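Local coordinates for sigma-54 interaction domain protein (Enterococcus faecalis, PDB 3GDW) that is of unknown function, this part being a sugar-phosphotransferase IIA-type domain of a longer protein that probably binds ATP and DNA, at residues B[53-58]-B[84-89]; B[6-11]-B[60-65]; B[18-23]-B[99-104]. All blocks are in the same frame, centred on the assembly; numbering follows the deposited sequence. Where two conformers were deposited one is given.

Interaction 1 of 3, residues B[53-58]-B[84-89]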
loop_
_atom_site.group_PDB
_atom_site.type_symbol
_atom_site.label_atom_id
_atom_site.label_comp_id
_atom_site.label_asym_id
_atom_site.label_seq_id
_atom_site.Cartn_x
_atom_site.Cartn_y
_atom_site.Cartn_z
ATOM N N ASN B 53 -2.923 5.613 23.411
ATOM C CA ASN B 53 -4.010 6.284 24.103
ATOM C C ASN B 53 -5.401 5.801 23.685
ATOM O O ASN B 53 -6.291 5.649 24.530
ATOM C CB ASN B 53 -3.898 7.803 23.939
ATOM C CG ASN B 53 -2.676 8.373 24.635
ATOM O OD1 ASN B 53 -2.107 7.758 25.517
ATOM N ND2 ASN B 53 -2.267 9.560 24.225
ATOM N N GLN B 54 -5.602 5.559 22.395
ATOM C CA GLN B 54 -6.898 5.051 21.972
ATOM C C GLN B 54 -7.091 3.592 22.391
ATOM O O GLN B 54 -8.165 3.216 22.875
ATOM C CB GLN B 54 -7.119 5.223 20.486
ATOM C CG GLN B 54 -8.605 5.076 20.146
ATOM C CD GLN B 54 -8.880 5.160 18.668
ATOM O OE1 GLN B 54 -8.266 5.966 17.963
ATOM N NE2 GLN B 54 -9.811 4.323 18.178
ATOM N N VAL B 55 -6.045 2.782 22.210
ATOM C CA VAL B 55 -6.062 1.397 22.650
ATOM C C VAL B 55 -6.445 1.315 24.137
ATOM O O VAL B 55 -7.333 0.537 24.508
ATOM C CB VAL B 55 -4.709 0.694 22.338
ATOM C CG1 VAL B 55 -4.562 -0.594 23.126
ATOM C CG2 VAL B 55 -4.595 0.411 20.840
ATOM N N ILE B 56 -5.806 2.142 24.970
ATOM C CA ILE B 56 -6.030 2.124 26.425
ATOM C C ILE B 56 -7.488 2.429 26.791
ATOM O O ILE B 56 -8.080 1.755 27.644
ATOM C CB ILE B 56 -5.031 3.051 27.179
ATOM C CG1 ILE B 56 -3.666 2.354 27.285
ATOM C CG2 ILE B 56 -5.596 3.465 28.553
ATOM C CD1 ILE B 56 -2.615 3.036 28.181
ATOM N N THR B 57 -8.055 3.428 26.122
ATOM C CA THR B 57 -9.463 3.787 26.256
ATOM C C THR B 57 -10.377 2.603 25.972
ATOM O O THR B 57 -11.263 2.295 26.759
ATOM C CB THR B 57 -9.821 4.924 25.268
ATOM O OG1 THR B 57 -9.107 6.111 25.638
ATOM C CG2 THR B 57 -11.317 5.205 25.264
ATOM N N GLN B 58 -10.149 1.946 24.840
ATOM C CA GLN B 58 -11.050 0.914 24.349
ATOM C C GLN B 58 -10.649 -0.492 24.789
ATOM O O GLN B 58 -11.137 -1.475 24.223
ATOM C CB GLN B 58 -11.090 0.961 22.831
ATOM C CG GLN B 58 -11.261 2.337 22.254
ATOM C CD GLN B 58 -11.445 2.291 20.750
ATOM O OE1 GLN B 58 -10.802 1.510 20.056
ATOM N NE2 GLN B 58 -12.344 3.126 20.239
ATOM N N GLU B 84 3.398 -5.354 25.220
ATOM C CA GLU B 84 4.178 -5.175 26.453
ATOM C C GLU B 84 3.502 -4.195 27.409
ATOM O O GLU B 84 3.483 -4.431 28.605
ATOM C CB GLU B 84 5.593 -4.658 26.158
ATOM C CG GLU B 84 6.500 -5.597 25.381
ATOM C CD GLU B 84 6.800 -6.879 26.118
ATOM O OE1 GLU B 84 7.192 -6.829 27.310
ATOM O OE2 GLU B 84 6.636 -7.947 25.489
ATOM N N GLU B 85 2.978 -3.088 26.875
ATOM C CA GLU B 85 2.398 -2.017 27.700
ATOM C C GLU B 85 0.976 -2.312 28.205
ATOM O O GLU B 85 0.648 -2.009 29.352
ATOM C CB GLU B 85 2.440 -0.665 26.963
ATOM C CG GLU B 85 1.920 0.528 27.795
ATOM C CD GLU B 85 2.215 1.892 27.169
ATOM O OE1 GLU B 85 2.961 1.959 26.159
ATOM O OE2 GLU B 85 1.703 2.908 27.701
ATOM N N THR B 86 0.135 -2.884 27.351
ATOM C CA THR B 86 -1.274 -3.109 27.692
ATOM C C THR B 86 -1.587 -4.589 27.960
ATOM O O THR B 86 -2.603 -4.912 28.573
ATOM C CB THR B 86 -2.233 -2.628 26.559
ATOM O OG1 THR B 86 -2.182 -3.557 25.478
ATOM C CG2 THR B 86 -1.863 -1.243 26.048
ATOM N N GLY B 87 -0.747 -5.493 27.466
ATOM C CA GLY B 87 -1.036 -6.928 27.580
ATOM C C GLY B 87 -2.095 -7.431 26.601
ATOM O O GLY B 87 -2.487 -8.599 26.663
ATOM N N ILE B 88 -2.560 -6.561 25.709
ATOM C CA ILE B 88 -3.502 -6.957 24.663
ATOM C C ILE B 88 -2.715 -7.626 23.540
ATOM O O ILE B 88 -1.725 -7.069 23.057
ATOM C CB ILE B 88 -4.288 -5.741 24.104
ATOM C CG1 ILE B 88 -5.133 -5.073 25.197
ATOM C CG2 ILE B 88 -5.141 -6.141 22.900
ATOM C CD1 ILE B 88 -6.344 -5.901 25.646
ATOM N N ARG B 89 -3.138 -8.822 23.146
ATOM C CA ARG B 89 -2.505 -9.556 22.036
ATOM C C ARG B 89 -2.552 -8.716 20.764
ATOM O O ARG B 89 -3.612 -8.230 20.375
ATOM C CB ARG B 89 -3.195 -10.900 21.791
ATOM C CG ARG B 89 -3.352 -11.769 23.026
ATOM C CD ARG B 89 -3.945 -13.151 22.692
ATOM N NE ARG B 89 -5.131 -13.089 21.825
ATOM C CZ ARG B 89 -5.194 -13.590 20.589
ATOM N NH1 ARG B 89 -6.312 -13.485 19.879
ATOM N NH2 ARG B 89 -4.143 -14.204 20.058
#
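Thr86 OG1 is held by two backbone groups while the methyl on the same side chain faces Val55 across the contact. The hydroxyl accepts from Ile88 N at 3.0 Å, with 161° at the hydrogen, which defines an ST turn, and it gives its own proton to Leu82 O one helical turn back. Both bonds fit the rotamer: at chi1 75° OG1 lies between the backbone N and the carbonyl carbon, and CG2 is swung anti to the carbonyl carbon, where Val55 CG1 meets it at 4.0 Å. The two side chains cross at about a right angle, methyl against methyl. Helices 44-57 and 78-86 thus meet near their C-terminal ends, side by side on one face of the parallel sheet, as expected of successive crossover helices in an alpha/beta fold of the phosphotransferase IIA type. Val55 also reaches Phe8 and Ile66 of the strands below, so the valine lies at the buried side of the interface. Ile56 works nearer the surface: its CG1 is 4.2 Å from Thr86 CG2, and its CD1 ends 4.3 Å from Glu85 OE2. The extended chain of Glu85, chi1 -177°, carries its carboxylate to helix 44-57, where Tyr48 OH bonds OE1 and Arg52 NH1 forms a salt bridge with OE2.

Interaction 2 of 3, residues B[6-11]-B[60-65]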
loop_
_atom_site.group_PDB
_atom_site.type_symbol
_atom_site.label_atom_id
_atom_site.label_comp_id
_atom_site.label_asym_id
_atom_site.label_seq_id
_atom_site.Cartn_x
_atom_site.Cartn_y
_atom_site.Cartn_z
ATOM N N GLY B 6 -9.633 -5.737 16.778
ATOM C CA GLY B 6 -9.501 -4.314 16.475
ATOM C C GLY B 6 -8.422 -4.051 15.430
ATOM O O GLY B 6 -7.248 -4.426 15.610
ATOM N N VAL B 7 -8.816 -3.411 14.341
ATOM C CA VAL B 7 -7.883 -3.129 13.230
ATOM C C VAL B 7 -7.475 -1.662 13.258
ATOM O O VAL B 7 -8.339 -0.768 13.264
ATOM C CB VAL B 7 -8.493 -3.470 11.868
ATOM C CG1 VAL B 7 -7.457 -3.269 10.725
ATOM C CG2 VAL B 7 -8.974 -4.894 11.864
ATOM N N PHE B 8 -6.165 -1.420 13.306
ATOM C CA PHE B 8 -5.640 -0.059 13.258
ATOM C C PHE B 8 -4.715 0.071 12.066
ATOM O O PHE B 8 -3.823 -0.783 11.862
ATOM C CB PHE B 8 -4.884 0.284 14.557
ATOM C CG PHE B 8 -5.787 0.415 15.760
ATOM C CD1 PHE B 8 -6.172 1.675 16.222
ATOM C CD2 PHE B 8 -6.266 -0.725 16.412
ATOM C CE1 PHE B 8 -7.019 1.801 17.353
ATOM C CE2 PHE B 8 -7.114 -0.623 17.521
ATOM C CZ PHE B 8 -7.488 0.645 17.996
ATOM N N VAL B 9 -4.932 1.113 11.264
ATOM C CA VAL B 9 -4.104 1.315 10.065
ATOM C C VAL B 9 -3.218 2.540 10.296
ATOM O O VAL B 9 -3.735 3.648 10.450
ATOM C CB VAL B 9 -4.980 1.525 8.756
ATOM C CG1 VAL B 9 -4.096 1.596 7.543
ATOM C CG2 VAL B 9 -6.040 0.413 8.582
ATOM N N LEU B 10 -1.895 2.344 10.325
ATOM C CA LEU B 10 -0.950 3.439 10.601
ATOM C C LEU B 10 0.052 3.560 9.475
ATOM O O LEU B 10 0.762 2.591 9.175
ATOM C CB LEU B 10 -0.197 3.200 11.923
ATOM C CG LEU B 10 -0.873 3.799 13.167
ATOM C CD1 LEU B 10 -2.124 3.038 13.504
ATOM C CD2 LEU B 10 0.080 3.809 14.374
HETATM N N MSE B 11 0.111 4.737 8.840
HETATM C CA MSE B 11 1.000 4.935 7.670
HETATM C C MSE B 11 1.633 6.320 7.602
HETATM O O MSE B 11 1.107 7.287 8.154
HETATM C CB MSE B 11 0.247 4.632 6.346
HETATM C CG MSE B 11 -0.174 3.189 6.234
HETATM SE SE MSE B 11 -1.244 2.818 4.694
HETATM C CE MSE B 11 -1.512 0.927 5.058
ATOM N N GLU B 60 -11.460 -2.643 26.930
ATOM C CA GLU B 60 -12.532 -3.620 27.193
ATOM C C GLU B 60 -13.237 -4.125 25.933
ATOM O O GLU B 60 -13.909 -5.154 25.971
ATOM C CB GLU B 60 -13.571 -3.070 28.193
ATOM C CG GLU B 60 -13.012 -2.368 29.446
ATOM C CD GLU B 60 -11.867 -3.125 30.139
ATOM O OE1 GLU B 60 -11.843 -4.383 30.101
ATOM O OE2 GLU B 60 -10.990 -2.443 30.727
ATOM N N SER B 61 -13.085 -3.402 24.828
ATOM C CA SER B 61 -13.685 -3.794 23.551
ATOM C C SER B 61 -12.670 -4.498 22.631
ATOM O O SER B 61 -12.987 -4.883 21.503
ATOM C CB SER B 61 -14.290 -2.574 22.855
ATOM O OG SER B 61 -13.296 -1.588 22.620
ATOM N N LEU B 62 -11.452 -4.663 23.135
ATOM C CA LEU B 62 -10.361 -5.240 22.369
ATOM C C LEU B 62 -9.892 -6.549 23.025
ATOM O O LEU B 62 -8.694 -6.867 23.027
ATOM C CB LEU B 62 -9.217 -4.220 22.232
ATOM C CG LEU B 62 -9.523 -2.904 21.488
ATOM C CD1 LEU B 62 -8.450 -1.850 21.731
ATOM C CD2 LEU B 62 -9.698 -3.135 19.990
ATOM N N ASN B 63 -10.863 -7.308 23.541
ATOM C CA ASN B 63 -10.637 -8.604 24.201
ATOM C C ASN B 63 -10.073 -9.696 23.309
ATOM O O ASN B 63 -9.525 -10.678 23.814
ATOM C CB ASN B 63 -11.928 -9.170 24.813
ATOM C CG ASN B 63 -12.831 -8.109 25.367
ATOM O OD1 ASN B 63 -13.502 -7.396 24.620
ATOM N ND2 ASN B 63 -12.885 -8.016 26.683
ATOM N N ASN B 64 -10.244 -9.558 22.000
ATOM C CA ASN B 64 -9.765 -10.586 21.075
ATOM C C ASN B 64 -8.563 -10.157 20.244
ATOM O O ASN B 64 -8.244 -10.757 19.212
ATOM C CB ASN B 64 -10.912 -11.103 20.211
ATOM C CG ASN B 64 -11.935 -11.819 21.030
ATOM O OD1 ASN B 64 -11.603 -12.731 21.791
ATOM N ND2 ASN B 64 -13.178 -11.385 20.933
ATOM N N GLY B 65 -7.889 -9.128 20.729
ATOM C CA GLY B 65 -6.614 -8.744 20.176
ATOM C C GLY B 65 -6.709 -7.601 19.187
ATOM O O GLY B 65 -7.794 -7.124 18.845
#
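Gly6 meets the loop at residues 60-65 through one backbone bond and one leucine methyl. Its N donates to Gly65 O over 3.1 Å, with 170° at the hydrogen. The pairing continues as Gly6 and Phe8 bond to Leu67, so this bond sits where strands 6-12 and 66-70 begin to run side by side.

Leu62 supplies the apolar half. Its CG stands anti to the carbonyl carbon (chi1 -62°), and the next torsion, close to anti, sends CD1 onward while CD2 folds over to Gly6. There CD2 lies 3.7 Å from Gly6 CA; Gly6 has no beta carbon on that flank, which lets the methyl come so close. The same CD2 comes to 4.4 Å from Phe8 CE2, approaching the ring at its edge, close to the ring plane, and not over a face. In Phe8 too CG is anti to the carbonyl carbon (chi1 -69°), and the ring is rotated about its CB-CG bond to present the CE2 edge to Leu62. Leu51 and Gln54 of helix 44-57 also lie against Phe8. This helix belongs to the crossover that joins strand 34-38 to strand 66-70 and passes over strand 6-12 between them, a beta-alpha-beta unit whose return is the loop described here.

The loop reaches the strand through a type I turn from Leu62 to Gly65, closed by a weak bond from Gly65 N to Leu62 O. The chemistry of the contact is therefore mixed and uncharged: one nearly straight bond between backbone groups, beside apolar contacts from a single methyl, which touches Gly6 CA and the edge of Phe8.

Interaction 3 of 3, residues B[18-23]-B[99-104]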
loop_
_atom_site.group_PDB
_atom_site.type_symbol
_atom_site.label_atom_id
_atom_site.label_comp_id
_atom_site.label_asym_id
_atom_site.label_seq_id
_atom_site.Cartn_x
_atom_site.Cartn_y
_atom_site.Cartn_z
ATOM N N SER B 18 -5.923 6.731 6.070
ATOM C CA SER B 18 -7.343 7.045 6.167
ATOM C C SER B 18 -8.083 6.810 4.845
ATOM O O SER B 18 -9.209 6.333 4.847
ATOM C CB SER B 18 -7.588 8.471 6.701
ATOM O OG SER B 18 -6.821 9.440 5.984
ATOM N N SER B 19 -7.453 7.162 3.733
ATOM C CA SER B 19 -8.062 6.957 2.414
ATOM C C SER B 19 -8.187 5.463 2.077
ATOM O O SER B 19 -9.203 5.047 1.512
ATOM C CB SER B 19 -7.219 7.652 1.358
ATOM O OG SER B 19 -7.789 7.524 0.081
HETATM N N MSE B 20 -7.155 4.674 2.385
HETATM C CA MSE B 20 -7.271 3.225 2.206
HETATM C C MSE B 20 -8.378 2.633 3.050
HETATM O O MSE B 20 -9.114 1.769 2.558
HETATM C CB MSE B 20 -5.989 2.482 2.575
HETATM C CG MSE B 20 -4.984 2.421 1.535
HETATM SE SE MSE B 20 -3.527 1.282 2.178
HETATM C CE MSE B 20 -2.347 1.737 0.722
ATOM N N LEU B 21 -8.480 3.079 4.313
ATOM C CA LEU B 21 -9.546 2.583 5.208
ATOM C C LEU B 21 -10.940 2.997 4.717
ATOM O O LEU B 21 -11.875 2.186 4.756
ATOM C CB LEU B 21 -9.342 3.031 6.673
ATOM C CG LEU B 21 -10.367 2.537 7.711
ATOM C CD1 LEU B 21 -10.385 1.019 7.780
ATOM C CD2 LEU B 21 -10.097 3.129 9.111
ATOM N N LYS B 22 -11.071 4.242 4.271
ATOM C CA LYS B 22 -12.345 4.719 3.753
ATOM C C LYS B 22 -12.784 3.838 2.578
ATOM O O LYS B 22 -13.916 3.385 2.528
ATOM C CB LYS B 22 -12.240 6.191 3.341
ATOM C CG LYS B 22 -13.525 6.764 2.725
ATOM C CD LYS B 22 -13.386 8.285 2.652
ATOM C CE LYS B 22 -14.589 8.987 2.026
ATOM N NZ LYS B 22 -14.343 10.455 1.818
ATOM N N THR B 23 -11.858 3.557 1.665
ATOM C CA THR B 23 -12.120 2.631 0.551
ATOM C C THR B 23 -12.658 1.262 1.000
ATOM O O THR B 23 -13.704 0.800 0.502
ATOM C CB THR B 23 -10.839 2.440 -0.287
ATOM O OG1 THR B 23 -10.559 3.661 -0.973
ATOM C CG2 THR B 23 -11.010 1.310 -1.330
HETATM N N MSE B 99 -5.925 -3.810 -0.508
HETATM C CA MSE B 99 -6.518 -5.153 -0.447
HETATM C C MSE B 99 -6.391 -5.782 0.903
HETATM O O MSE B 99 -7.303 -6.477 1.347
HETATM C CB MSE B 99 -5.877 -6.082 -1.460
HETATM C CG MSE B 99 -6.287 -5.737 -2.858
HETATM SE SE MSE B 99 -8.249 -5.851 -3.024
HETATM C CE MSE B 99 -8.692 -7.379 -1.817
ATOM N N ILE B 100 -5.243 -5.539 1.530
ATOM C CA ILE B 100 -4.934 -6.055 2.859
ATOM C C ILE B 100 -5.833 -5.374 3.897
ATOM O O ILE B 100 -6.388 -6.065 4.744
ATOM C CB ILE B 100 -3.441 -5.846 3.242
ATOM C CG1 ILE B 100 -2.511 -6.559 2.254
ATOM C CG2 ILE B 100 -3.178 -6.391 4.628
ATOM C CD1 ILE B 100 -2.921 -8.014 1.997
ATOM N N VAL B 101 -5.989 -4.046 3.827
ATOM C CA VAL B 101 -6.955 -3.355 4.710
ATOM C C VAL B 101 -8.363 -3.964 4.489
ATOM O O VAL B 101 -9.068 -4.329 5.446
ATOM C CB VAL B 101 -6.990 -1.815 4.488
ATOM C CG1 VAL B 101 -7.986 -1.147 5.445
ATOM C CG2 VAL B 101 -5.586 -1.195 4.640
ATOM N N LEU B 102 -8.751 -4.083 3.220
ATOM C CA LEU B 102 -10.056 -4.641 2.890
ATOM C C LEU B 102 -10.265 -6.020 3.502
ATOM O O LEU B 102 -11.275 -6.260 4.149
ATOM C CB LEU B 102 -10.247 -4.694 1.377
ATOM C CG LEU B 102 -11.565 -5.248 0.817
ATOM C CD1 LEU B 102 -12.717 -4.467 1.394
ATOM C CD2 LEU B 102 -11.569 -5.085 -0.679
ATOM N N GLU B 103 -9.308 -6.914 3.287
ATOM C CA GLU B 103 -9.396 -8.276 3.814
ATOM C C GLU B 103 -9.390 -8.322 5.348
ATOM O O GLU B 103 -10.132 -9.103 5.942
ATOM C CB GLU B 103 -8.316 -9.172 3.163
ATOM C CG GLU B 103 -8.579 -9.304 1.649
ATOM C CD GLU B 103 -7.534 -10.034 0.821
ATOM O OE1 GLU B 103 -6.329 -9.675 0.835
ATOM O OE2 GLU B 103 -7.951 -10.938 0.077
ATOM N N ALA B 104 -8.591 -7.462 5.982
ATOM C CA ALA B 104 -8.532 -7.392 7.446
ATOM C C ALA B 104 -9.866 -6.940 8.050
ATOM O O ALA B 104 -10.385 -7.561 8.964
ATOM C CB ALA B 104 -7.425 -6.460 7.888
#
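Leu21 and Val101 bring the two helices together, their CA atoms 6.5 Å apart, the nearest such pair between residues 18-23 and 99-104. At that spacing one branched side chain, Val101, reaches the other helix with both methyls, and each finds a different partner. CG1, anti to the backbone N (chi1 -179°), lies 4.0 Å from Leu21 CD1 and 4.1 Å from Leu21 CA, so it touches the leucine branch and the helix backbone beneath it. CG2 is directed to the selenium of Met20, a selenomethionine, at 4.1 Å. With one methyl on each, the valine touches both residues, and Leu21 and Met20 each cross it at about a right angle. Met20 starts toward helix 98-109, but its chain, extended beyond CG, carries the tip past Val101, where it packs on Thr98 and on Met11 of strand 6-12. Val9 on the same strand reaches Val101, which closes the apolar cluster against the sheet. Helix 16-28 also faces the second subunit: Met20 packs on Thr16 of that subunit, and Lys22 NZ forms a salt bridge with Asp14 of the same neighbouring chain. Helices 16-28 and 98-109 thus share one face of the sheet, opposite helices 44-57 and 78-86, the three-layer alpha/beta/alpha sandwich characteristic of the phosphotransferase IIA domains of the mannose type.

How the interactions relate
From the N terminus, strand 6-12 is the first partner to appear: interaction 2 joins it to the loop at 60-65, closing a long loop that takes in helix 16-28, strand 34-38 and helix 44-57. Interaction 3 begins on the next helix and closes a still longer one at 99-104. These two cross, and they touch at several points along strand 6-12. Interaction 1 starts at 53-58, crosses interaction 2 and is nested inside interaction 3, from whose nearest atoms it is about 9 Å away. Interactions 1 and 3 tie helix pairs on opposite faces of the sheet, while interaction 2 joins inner strand 6-12 to the loop before strand 66-70; interactions 1 and 2 touch there, Val55 O against Leu62 CD1.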